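Local coordinates for protein purine nucleoside phosphorylase (Grouper iridovirus, PDB 3KHS) that probably catalyses the phosphorolysis of purine nucleosides to free purine base and pentose 1-phosphate, as part of purine nucleoside salvage, at residues Thr2-Asp5 against Leu6-Thr10; Phe95-Arg98 against Val99-Ala102; Ser173-Glu177 against Leu178-Tyr182. All coordinates share one frame; numbering follows the deposited sequence.

Contact 1: Thr2-Asp5 against Leu6-Thr10; sequences TDYD and LAKET
The first turns of the N-terminal helix 3-15 bring Tyr-4 and Lys-8, one turn apart, against each other beside a capped helix start. The long axis of the lysine chain crosses the phenol at a slant, and its last methylene does the touching: Lys-8 CE sits over one face of the ring, 3.2 Å from Tyr-4 CE2. The ammonium follows close behind, with Lys-8 NZ 3.5 Å from Tyr-4 CE2. Tyr-4 turns its ring into this place by setting CG opposite the backbone N (chi1 -162°), while the extended lysine chain climbs past the tyrosine carbonyl. Ala-7 adds its methyl group obliquely to the same ring, CB lying 4.4 Å from Tyr-4 CD1.

Lys-8 NZ also stays 4.6 Å from Asp-5 OD1, too far for direct pairing, so any attraction there is probably modest. The other carboxylate oxygen is turned toward the helix start. Thr-2 OG1 donates to Asp-5 OD2 at 3.0 Å, arriving from above the carboxylate plane, and two weak bonds run alongside it: Asp-5 N to Thr-2 OG1 and Thr-2 N to Asp-5 OD2, each 3.4 Å. The hydroxyl and the carboxylate thus each accept, weakly, from an amide at the helix start, where no preceding turn supplies a carbonyl.

Behind the cap the regular i to i+4 backbone bonds begin, the first from Leu-6 N to Thr-2 O at 2.9 Å. Leu-6 CG rests 3.5 Å from that same carbonyl oxygen. Farther along, the side chains of Glu-9 and Thr-10 bond to Asn-52, and Thr-10 also to the carbonyl of Pro-51, fastening the helix to that loop. The reciprocal pairing of the N-cap threonine with the aspartate three residues on is the capping box, a classic start to an alpha-helix.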
ATOM      1  N   THR B   2     -13.246  -3.790  22.192  1.00 67.21           N
ATOM      2  CA  THR B   2     -12.071  -3.684  21.329  1.00 61.56           C
ATOM      3  C   THR B   2     -11.404  -5.037  21.098  1.00 59.50           C
ATOM      4  O   THR B   2     -11.670  -5.993  21.822  1.00 57.51           O
ATOM      5  CB  THR B   2     -11.029  -2.708  21.934  1.00 62.47           C
ATOM      6  OG1 THR B   2     -10.566  -3.192  23.205  1.00 56.71           O
ATOM      7  CG2 THR B   2     -11.654  -1.338  22.118  1.00 61.90           C
ATOM      8  N   ASP B   3     -10.536  -5.117  20.090  1.00 56.05           N
ATOM      9  CA  ASP B   3      -9.867  -6.375  19.796  1.00 55.88           C
ATOM     10  C   ASP B   3      -9.155  -6.911  21.020  1.00 52.81           C
ATOM     11  O   ASP B   3      -9.204  -8.103  21.295  1.00 52.55           O
ATOM     12  CB  ASP B   3      -8.891  -6.215  18.628  1.00 52.51           C
ATOM     13  CG  ASP B   3      -9.604  -5.834  17.341  1.00 60.84           C
ATOM     14  OD1 ASP B   3     -10.705  -6.397  17.082  1.00 57.67           O
ATOM     15  OD2 ASP B   3      -9.067  -4.979  16.594  1.00 63.79           O
ATOM     16  N   TYR B   4      -8.503  -6.036  21.770  1.00 54.68           N
ATOM     17  CA  TYR B   4      -7.814  -6.506  22.956  1.00 55.16           C
ATOM     18  C   TYR B   4      -8.838  -7.088  23.942  1.00 53.65           C
ATOM     19  O   TYR B   4      -8.559  -8.100  24.591  1.00 53.17           O
ATOM     20  CB  TYR B   4      -6.969  -5.381  23.573  1.00 63.31           C
ATOM     21  CG  TYR B   4      -5.911  -5.885  24.540  1.00 71.91           C
ATOM     22  CD1 TYR B   4      -5.134  -7.015  24.241  1.00 71.31           C
ATOM     23  CD2 TYR B   4      -5.698  -5.243  25.774  1.00 77.80           C
ATOM     24  CE1 TYR B   4      -4.180  -7.499  25.150  1.00 75.89           C
ATOM     25  CE2 TYR B   4      -4.738  -5.715  26.693  1.00 77.23           C
ATOM     26  CZ  TYR B   4      -3.990  -6.841  26.377  1.00 79.08           C
ATOM     27  OH  TYR B   4      -3.066  -7.304  27.289  1.00 75.34           O
ATOM     28  N   ASP B   5     -10.028  -6.484  24.036  1.00 52.73           N
ATOM     29  CA  ASP B   5     -11.066  -7.017  24.919  1.00 50.89           C
ATOM     30  C   ASP B   5     -11.508  -8.399  24.435  1.00 48.63           C
ATOM     31  O   ASP B   5     -11.727  -9.304  25.243  1.00 49.72           O
ATOM     32  CB  ASP B   5     -12.285  -6.093  24.997  1.00 52.83           C
ATOM     33  CG  ASP B   5     -12.066  -4.917  25.915  1.00 54.74           C
ATOM     34  OD1 ASP B   5     -11.582  -5.119  27.053  1.00 53.42           O
ATOM     35  OD2 ASP B   5     -12.390  -3.785  25.501  1.00 61.96           O
ATOM     36  N   LEU B   6     -11.634  -8.569  23.123  1.00 46.36           N
ATOM     37  CA  LEU B   6     -12.032  -9.858  22.575  1.00 41.82           C
ATOM     38  C   LEU B   6     -10.911 -10.887  22.759  1.00 41.23           C
ATOM     39  O   LEU B   6     -11.170 -12.088  22.957  1.00 41.30           O
ATOM     40  CB  LEU B   6     -12.416  -9.692  21.100  1.00 41.95           C
ATOM     41  CG  LEU B   6     -13.638  -8.775  20.944  1.00 43.06           C
ATOM     42  CD1 LEU B   6     -13.891  -8.441  19.495  1.00 44.08           C
ATOM     43  CD2 LEU B   6     -14.862  -9.472  21.542  1.00 40.29           C
ATOM     44  N   ALA B   7      -9.668 -10.417  22.704  1.00 39.91           N
ATOM     45  CA  ALA B   7      -8.511 -11.300  22.887  1.00 41.87           C
ATOM     46  C   ALA B   7      -8.529 -11.834  24.312  1.00 42.31           C
ATOM     47  O   ALA B   7      -8.297 -13.020  24.536  1.00 38.25           O
ATOM     48  CB  ALA B   7      -7.211 -10.557  22.644  1.00 36.47           C
ATOM     49  N   LYS B   8      -8.800 -10.955  25.276  1.00 44.51           N
ATOM     50  CA  LYS B   8      -8.877 -11.375  26.673  1.00 46.07           C
ATOM     51  C   LYS B   8      -9.977 -12.424  26.872  1.00 47.29           C
ATOM     52  O   LYS B   8      -9.785 -13.405  27.586  1.00 49.39           O
ATOM     53  CB  LYS B   8      -9.124 -10.169  27.562  1.00 45.84           C
ATOM     54  CG  LYS B   8      -7.900  -9.290  27.689  1.00 51.74           C
ATOM     55  CD  LYS B   8      -8.203  -8.056  28.492  1.00 53.79           C
ATOM     56  CE  LYS B   8      -7.059  -7.072  28.416  1.00 60.86           C
ATOM     57  NZ  LYS B   8      -7.473  -5.723  28.912  1.00 64.87           N
ATOM     58  N   GLU B   9     -11.122 -12.217  26.226  1.00 48.66           N
ATOM     59  CA  GLU B   9     -12.233 -13.146  26.329  1.00 46.39           C
ATOM     60  C   GLU B   9     -11.807 -14.482  25.750  1.00 46.47           C
ATOM     61  O   GLU B   9     -11.983 -15.529  26.381  1.00 47.55           O
ATOM     62  CB  GLU B   9     -13.463 -12.580  25.601  1.00 53.46           C
ATOM     63  CG  GLU B   9     -14.484 -13.625  25.131  1.00 59.57           C
ATOM     64  CD  GLU B   9     -15.625 -13.018  24.315  1.00 68.81           C
ATOM     65  OE1 GLU B   9     -15.371 -12.422  23.229  1.00 63.30           O
ATOM     66  OE2 GLU B   9     -16.787 -13.142  24.772  1.00 77.49           O
ATOM     67  N   THR B  10     -11.238 -14.448  24.550  1.00 45.06           N
ATOM     68  CA  THR B  10     -10.764 -15.664  23.910  1.00 40.96           C
ATOM     69  C   THR B  10      -9.756 -16.360  24.817  1.00 36.72           C
ATOM     70  O   THR B  10      -9.788 -17.578  24.957  1.00 37.18           O
ATOM     71  CB  THR B  10     -10.111 -15.336  22.564  1.00 32.62           C
ATOM     72  OG1 THR B  10     -11.134 -14.983  21.631  1.00 38.88           O
ATOM     73  CG2 THR B  10      -9.326 -16.509  22.045  1.00 35.28           C
TER

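Contact 2: Phe95-Arg98 against Val99-Ala102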
ATOM      1  N   PHE B  95      -4.708 -11.216  15.269  1.00 36.36           N
ATOM      2  CA  PHE B  95      -5.534 -11.379  16.466  1.00 35.13           C
ATOM      3  C   PHE B  95      -4.931 -12.451  17.384  1.00 35.81           C
ATOM      4  O   PHE B  95      -4.938 -12.314  18.600  1.00 34.73           O
ATOM      5  CB  PHE B  95      -6.976 -11.758  16.090  1.00 29.81           C
ATOM      6  CG  PHE B  95      -7.871 -11.975  17.275  1.00 27.60           C
ATOM      7  CD1 PHE B  95      -8.230 -10.912  18.096  1.00 30.15           C
ATOM      8  CD2 PHE B  95      -8.301 -13.256  17.607  1.00 28.52           C
ATOM      9  CE1 PHE B  95      -9.000 -11.106  19.237  1.00 28.82           C
ATOM     10  CE2 PHE B  95      -9.062 -13.470  18.736  1.00 25.18           C
ATOM     11  CZ  PHE B  95      -9.420 -12.393  19.561  1.00 27.92           C
ATOM     12  N   PRO B  96      -4.401 -13.538  16.805  1.00 37.15           N
ATOM     13  CA  PRO B  96      -3.813 -14.575  17.667  1.00 32.78           C
ATOM     14  C   PRO B  96      -2.626 -14.044  18.490  1.00 34.47           C
ATOM     15  O   PRO B  96      -2.354 -14.541  19.579  1.00 38.55           O
ATOM     16  CB  PRO B  96      -3.424 -15.675  16.674  1.00 29.60           C
ATOM     17  CG  PRO B  96      -4.436 -15.510  15.555  1.00 27.14           C
ATOM     18  CD  PRO B  96      -4.487 -13.990  15.403  1.00 30.28           C
ATOM     19  N   MET B  97      -1.925 -13.029  17.989  1.00 33.61           N
ATOM     20  CA  MET B  97      -0.816 -12.460  18.756  1.00 39.02           C
ATOM     21  C   MET B  97      -1.356 -11.714  19.970  1.00 39.38           C
ATOM     22  O   MET B  97      -0.712 -11.684  21.033  1.00 40.51           O
ATOM     23  CB  MET B  97       0.031 -11.469  17.943  1.00 34.24           C
ATOM     24  CG  MET B  97       1.037 -12.101  16.996  1.00 35.14           C
ATOM     25  SD  MET B  97       2.179 -13.231  17.760  1.00 37.97           S
ATOM     26  CE  MET B  97       1.402 -14.828  17.360  1.00 31.54           C
ATOM     27  N   ARG B  98      -2.513 -11.080  19.805  1.00 35.82           N
ATOM     28  CA  ARG B  98      -3.106 -10.365  20.919  1.00 38.36           C
ATOM     29  C   ARG B  98      -3.570 -11.421  21.933  1.00 39.30           C
ATOM     30  O   ARG B  98      -3.443 -11.229  23.137  1.00 40.73           O
ATOM     31  CB  ARG B  98      -4.257  -9.481  20.428  1.00 35.55           C
ATOM     32  CG  ARG B  98      -3.784  -8.314  19.580  1.00 37.65           C
ATOM     33  CD  ARG B  98      -4.915  -7.350  19.207  1.00 35.11           C
ATOM     34  NE  ARG B  98      -4.428  -6.180  18.462  1.00 42.57           N
ATOM     35  CZ  ARG B  98      -4.097  -6.187  17.165  1.00 40.16           C
ATOM     36  NH1 ARG B  98      -4.201  -7.294  16.462  1.00 28.22           N
ATOM     37  NH2 ARG B  98      -3.656  -5.083  16.571  1.00 39.87           N
ATOM     38  N   VAL B  99      -4.065 -12.549  21.432  1.00 34.87           N
ATOM     39  CA  VAL B  99      -4.496 -13.639  22.303  1.00 34.28           C
ATOM     40  C   VAL B  99      -3.268 -14.172  23.081  1.00 36.73           C
ATOM     41  O   VAL B  99      -3.326 -14.354  24.297  1.00 37.27           O
ATOM     42  CB  VAL B  99      -5.162 -14.757  21.467  1.00 29.62           C
ATOM     43  CG1 VAL B  99      -5.418 -15.973  22.298  1.00 33.86           C
ATOM     44  CG2 VAL B  99      -6.478 -14.241  20.862  1.00 26.04           C
ATOM     45  N   PHE B 100      -2.165 -14.421  22.377  1.00 35.97           N
ATOM     46  CA  PHE B 100      -0.940 -14.877  23.023  1.00 37.62           C
ATOM     47  C   PHE B 100      -0.634 -13.975  24.208  1.00 37.64           C
ATOM     48  O   PHE B 100      -0.367 -14.455  25.293  1.00 43.20           O
ATOM     49  CB  PHE B 100       0.249 -14.817  22.059  1.00 35.18           C
ATOM     50  CG  PHE B 100       0.488 -16.096  21.287  1.00 29.61           C
ATOM     51  CD1 PHE B 100      -0.541 -16.986  21.050  1.00 31.29           C
ATOM     52  CD2 PHE B 100       1.727 -16.362  20.748  1.00 25.61           C
ATOM     53  CE1 PHE B 100      -0.343 -18.100  20.295  1.00 33.69           C
ATOM     54  CE2 PHE B 100       1.946 -17.494  19.976  1.00 21.87           C
ATOM     55  CZ  PHE B 100       0.917 -18.359  19.748  1.00 32.62           C
ATOM     56  N   LYS B 101      -0.670 -12.665  24.000  1.00 37.45           N
ATOM     57  CA  LYS B 101      -0.385 -11.728  25.073  1.00 39.36           C
ATOM     58  C   LYS B 101      -1.352 -11.910  26.244  1.00 43.75           C
ATOM     59  O   LYS B 101      -0.935 -12.001  27.399  1.00 38.96           O
ATOM     60  CB  LYS B 101      -0.487 -10.286  24.581  1.00 39.53           C
ATOM     61  CG  LYS B 101      -0.209  -9.232  25.652  1.00 42.22           C
ATOM     62  CD  LYS B 101      -0.953  -7.951  25.348  1.00 47.67           C
ATOM     63  CE  LYS B 101      -0.297  -6.727  25.985  1.00 51.39           C
ATOM     64  NZ  LYS B 101       0.122  -6.989  27.374  1.00 44.06           N
ATOM     65  N   ALA B 102      -2.641 -11.958  25.926  1.00 43.52           N
ATOM     66  CA  ALA B 102      -3.688 -12.127  26.921  1.00 47.90           C
ATOM     67  C   ALA B 102      -3.511 -13.414  27.713  1.00 47.00           C
ATOM     68  O   ALA B 102      -4.003 -13.521  28.819  1.00 47.20           O
ATOM     69  CB  ALA B 102      -5.061 -12.126  26.233  1.00 50.77           C
TER
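Two phenylalanine rings, those of Phe-95 and Phe-100, each receive a methyl group over one face from a residue on the same helix, and both contacts are CH-pi. On Phe-95 the visitor is Val-99 CG2, 3.9 Å from the ring centroid and displaced toward the side where CE2 lies at 3.4 Å. The ring reaches forward to it because its CG stands opposite the backbone N, with chi1 at 179°. On Phe-100 it is Met-97 CE, placed 3.6 Å above the ring plane and shifted toward the rim, nearest to CD2 at 3.7 Å. The carbonyl oxygen of Pro-96 approaches the Phe-100 ring obliquely, 3.4 Å from CD1.

The methionine chain is bent at both chi2 (-56°) and chi3, which brings its methyl over the ring. Its sulfur is thereby left to one side, with SD 5.1 Å from the Phe-100 centroid and well off the ring normal, an oblique Met-aromatic contact. Along the backbone, carbonyls of 95-98 accept from amides of 99-102 in the i to i+4 pattern. Such a bond, from Val-99 N to Phe-95 O at 3.0 Å, ties the backbone of the valine to that of the phenylalanine whose ring it touches.

The surroundings divide the helix into sides. Phe-95 leans on Thr-10 of helix 3-15, whereas Phe-100 and Met-97 press on Met-78 of strand 73-79, and Met-97 also meets Val-224 of helix 219-227. Arg-98 sends its extended chain elsewhere: NH1 bonds to Thr-94 OG1 and NH2 to the carbonyl of Pro-143, so the guanidinium is fixed at two points. The side-chain part of the contact is therefore mainly dispersion and CH-pi attraction between buried groups, while hydrogen bonding falls to the backbone and to the arginine's far end.

Contact 3: Ser173-Glu177 against Leu178-Tyr182; sequences SAARE and LGMSY
Ala-175 and Met-180 meet where helix 165-178 gives way to a loop. Met-180 N donates to Ala-175 O at 2.9 Å in a nearly straight bond (168°), although the amide comes from above the carbonyl plane. The methionine side chain, extended at chi2 and bent at chi3 (-59°), lays its methyl CE 3.8 Å from Ala-175 CA, close to the alanine methyl as well. One residue earlier, Gly-179 N bonds to Arg-176 O at 2.7 Å. These two returning amides, together with the positive phi of Gly-179 (84°), define a Schellman motif, the usual glycine-based C-terminal cap.

Leu-178 N is shared more loosely, in weak bonds to the carbonyls of Ala-174 and Ala-175. The leucine side chain lies back over the first of these, Leu-178 CD1 coming to 3.1 Å from Ala-174 O, which is tight. Beyond the glycine the chain passes close to the helix again, and Ser-181 CB lies 3.9 Å from Arg-176 CA.

Farther back on the helix, polar and charged side chains join one another. Arg-176 NH2 donates to Ser-173 OG at 3.0 Å, tilted from the guanidinium plane, and forms a salt bridge with Glu-177 OE1 at 3.5 Å; Ser-173 O lies off one face of the same guanidinium. Lys-278 adds a weak hydrogen bond to Ser-173 OG and a long, weak ion pair to Glu-177 OE1. Ala-174 and Leu-178, with part of Glu-177, pack on Leu-274 of helix 257-279, and Met-180 touches Arg-267 of that helix, while Met-180 O bonds to Thr-184 OG1, where strand 184-191 begins.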
ATOM      1  N   SER B 173      23.716 -19.540  17.919  1.00 47.34           N
ATOM      2  CA  SER B 173      24.508 -20.476  18.695  1.00 49.46           C
ATOM      3  C   SER B 173      23.892 -21.882  18.673  1.00 49.57           C
ATOM      4  O   SER B 173      24.593 -22.904  18.610  1.00 52.23           O
ATOM      5  CB  SER B 173      24.594 -19.939  20.131  1.00 47.25           C
ATOM      6  OG  SER B 173      24.892 -20.978  21.045  1.00 59.57           O
ATOM      7  N   ALA B 174      22.573 -21.933  18.726  1.00 46.31           N
ATOM      8  CA  ALA B 174      21.893 -23.216  18.703  1.00 44.04           C
ATOM      9  C   ALA B 174      22.119 -23.887  17.359  1.00 40.98           C
ATOM     10  O   ALA B 174      22.211 -25.110  17.268  1.00 40.20           O
ATOM     11  CB  ALA B 174      20.406 -23.017  18.945  1.00 37.66           C
ATOM     12  N   ALA B 175      22.200 -23.069  16.313  1.00 44.70           N
ATOM     13  CA  ALA B 175      22.417 -23.554  14.960  1.00 45.18           C
ATOM     14  C   ALA B 175      23.823 -24.138  14.896  1.00 47.75           C
ATOM     15  O   ALA B 175      24.015 -25.260  14.417  1.00 46.78           O
ATOM     16  CB  ALA B 175      22.271 -22.410  13.963  1.00 42.29           C
ATOM     17  N   ARG B 176      24.800 -23.372  15.378  1.00 47.20           N
ATOM     18  CA  ARG B 176      26.183 -23.831  15.402  1.00 52.46           C
ATOM     19  C   ARG B 176      26.211 -25.170  16.122  1.00 53.51           C
ATOM     20  O   ARG B 176      26.647 -26.187  15.583  1.00 56.02           O
ATOM     21  CB  ARG B 176      27.063 -22.844  16.168  1.00 55.30           C
ATOM     22  CG  ARG B 176      28.442 -23.389  16.537  1.00 60.54           C
ATOM     23  CD  ARG B 176      29.139 -22.489  17.552  1.00 68.73           C
ATOM     24  NE  ARG B 176      28.306 -22.244  18.736  1.00 78.47           N
ATOM     25  CZ  ARG B 176      28.029 -23.148  19.680  1.00 82.56           C
ATOM     26  NH1 ARG B 176      28.524 -24.382  19.603  1.00 82.56           N
ATOM     27  NH2 ARG B 176      27.238 -22.820  20.701  1.00 80.44           N
ATOM     28  N   GLU B 177      25.715 -25.153  17.347  1.00 50.45           N
ATOM     29  CA  GLU B 177      25.662 -26.326  18.196  1.00 49.58           C
ATOM     30  C   GLU B 177      25.039 -27.537  17.514  1.00 51.67           C
ATOM     31  O   GLU B 177      25.394 -28.675  17.819  1.00 50.59           O
ATOM     32  CB  GLU B 177      24.866 -25.947  19.433  1.00 56.62           C
ATOM     33  CG  GLU B 177      25.077 -26.769  20.666  1.00 61.14           C
ATOM     34  CD  GLU B 177      24.465 -26.076  21.884  1.00 63.74           C
ATOM     35  OE1 GLU B 177      24.754 -24.862  22.093  1.00 58.73           O
ATOM     36  OE2 GLU B 177      23.702 -26.749  22.618  1.00 62.04           O
ATOM     37  N   LEU B 178      24.096 -27.308  16.601  1.00 51.82           N
ATOM     38  CA  LEU B 178      23.449 -28.425  15.902  1.00 49.33           C
ATOM     39  C   LEU B 178      24.145 -28.778  14.595  1.00 48.34           C
ATOM     40  O   LEU B 178      23.734 -29.714  13.904  1.00 46.51           O
ATOM     41  CB  LEU B 178      21.967 -28.126  15.627  1.00 50.19           C
ATOM     42  CG  LEU B 178      21.022 -28.098  16.838  1.00 48.02           C
ATOM     43  CD1 LEU B 178      19.916 -27.102  16.564  1.00 44.32           C
ATOM     44  CD2 LEU B 178      20.458 -29.498  17.141  1.00 39.18           C
ATOM     45  N   GLY B 179      25.197 -28.029  14.264  1.00 46.63           N
ATOM     46  CA  GLY B 179      25.950 -28.300  13.052  1.00 48.61           C
ATOM     47  C   GLY B 179      25.367 -27.689  11.789  1.00 46.04           C
ATOM     48  O   GLY B 179      25.599 -28.207  10.701  1.00 47.03           O
ATOM     49  N   MET B 180      24.645 -26.577  11.928  1.00 45.56           N
ATOM     50  CA  MET B 180      23.992 -25.918  10.790  1.00 46.39           C
ATOM     51  C   MET B 180      24.516 -24.513  10.582  1.00 45.35           C
ATOM     52  O   MET B 180      23.920 -23.716   9.858  1.00 50.49           O
ATOM     53  CB  MET B 180      22.476 -25.829  11.034  1.00 41.73           C
ATOM     54  CG  MET B 180      21.844 -27.099  11.581  1.00 51.19           C
ATOM     55  SD  MET B 180      20.035 -27.004  11.810  1.00 56.65           S
ATOM     56  CE  MET B 180      19.947 -25.668  12.936  1.00 55.76           C
ATOM     57  N   SER B 181      25.630 -24.197  11.213  1.00 38.91           N
ATOM     58  CA  SER B 181      26.164 -22.851  11.100  1.00 39.15           C
ATOM     59  C   SER B 181      26.414 -22.370   9.672  1.00 36.78           C
ATOM     60  O   SER B 181      26.329 -21.177   9.406  1.00 38.34           O
ATOM     61  CB  SER B 181      27.456 -22.738  11.905  1.00 38.34           C
ATOM     62  OG  SER B 181      28.406 -23.675  11.421  1.00 40.44           O
ATOM     63  N   TYR B 182      26.722 -23.282   8.760  1.00 32.24           N
ATOM     64  CA  TYR B 182      27.019 -22.892   7.387  1.00 35.51           C
ATOM     65  C   TYR B 182      25.766 -22.648   6.558  1.00 35.61           C
ATOM     66  O   TYR B 182      25.825 -21.997   5.512  1.00 38.42           O
ATOM     67  CB  TYR B 182      27.901 -23.970   6.722  1.00 32.76           C
ATOM     68  CG  TYR B 182      29.365 -23.857   7.113  1.00 32.36           C
ATOM     69  CD1 TYR B 182      30.128 -22.764   6.699  1.00 31.70           C
ATOM     70  CD2 TYR B 182      29.962 -24.793   7.967  1.00 37.07           C
ATOM     71  CE1 TYR B 182      31.453 -22.589   7.125  1.00 32.81           C
ATOM     72  CE2 TYR B 182      31.285 -24.637   8.408  1.00 34.39           C
ATOM     73  CZ  TYR B 182      32.023 -23.526   7.981  1.00 40.60           C
ATOM     74  OH  TYR B 182      33.320 -23.341   8.417  1.00 36.43           O
TER

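In the fold
The three contacts follow one another along the chain, each local to one helix or its end, and they fall into two groups. Contacts 1 and 2 have centres about 8 Å apart and touch: helix 3-15 packs on helix 95-102, with Phe-95 close to Ala-7 and Tyr-4 against Lys-101. Contact 2 in turn rests on strand 73-79 of the mixed sheet, so contact 1 forms an outer layer over it. Contact 3 lies on the opposite side of the chain's centre, about 31 Å from contact 2 between centres, leading into strand 184-191 of that sheet. Helical packing at two distant places round a mixed sheet is consistent with the alpha-beta architecture of the phosphorylase superfamily.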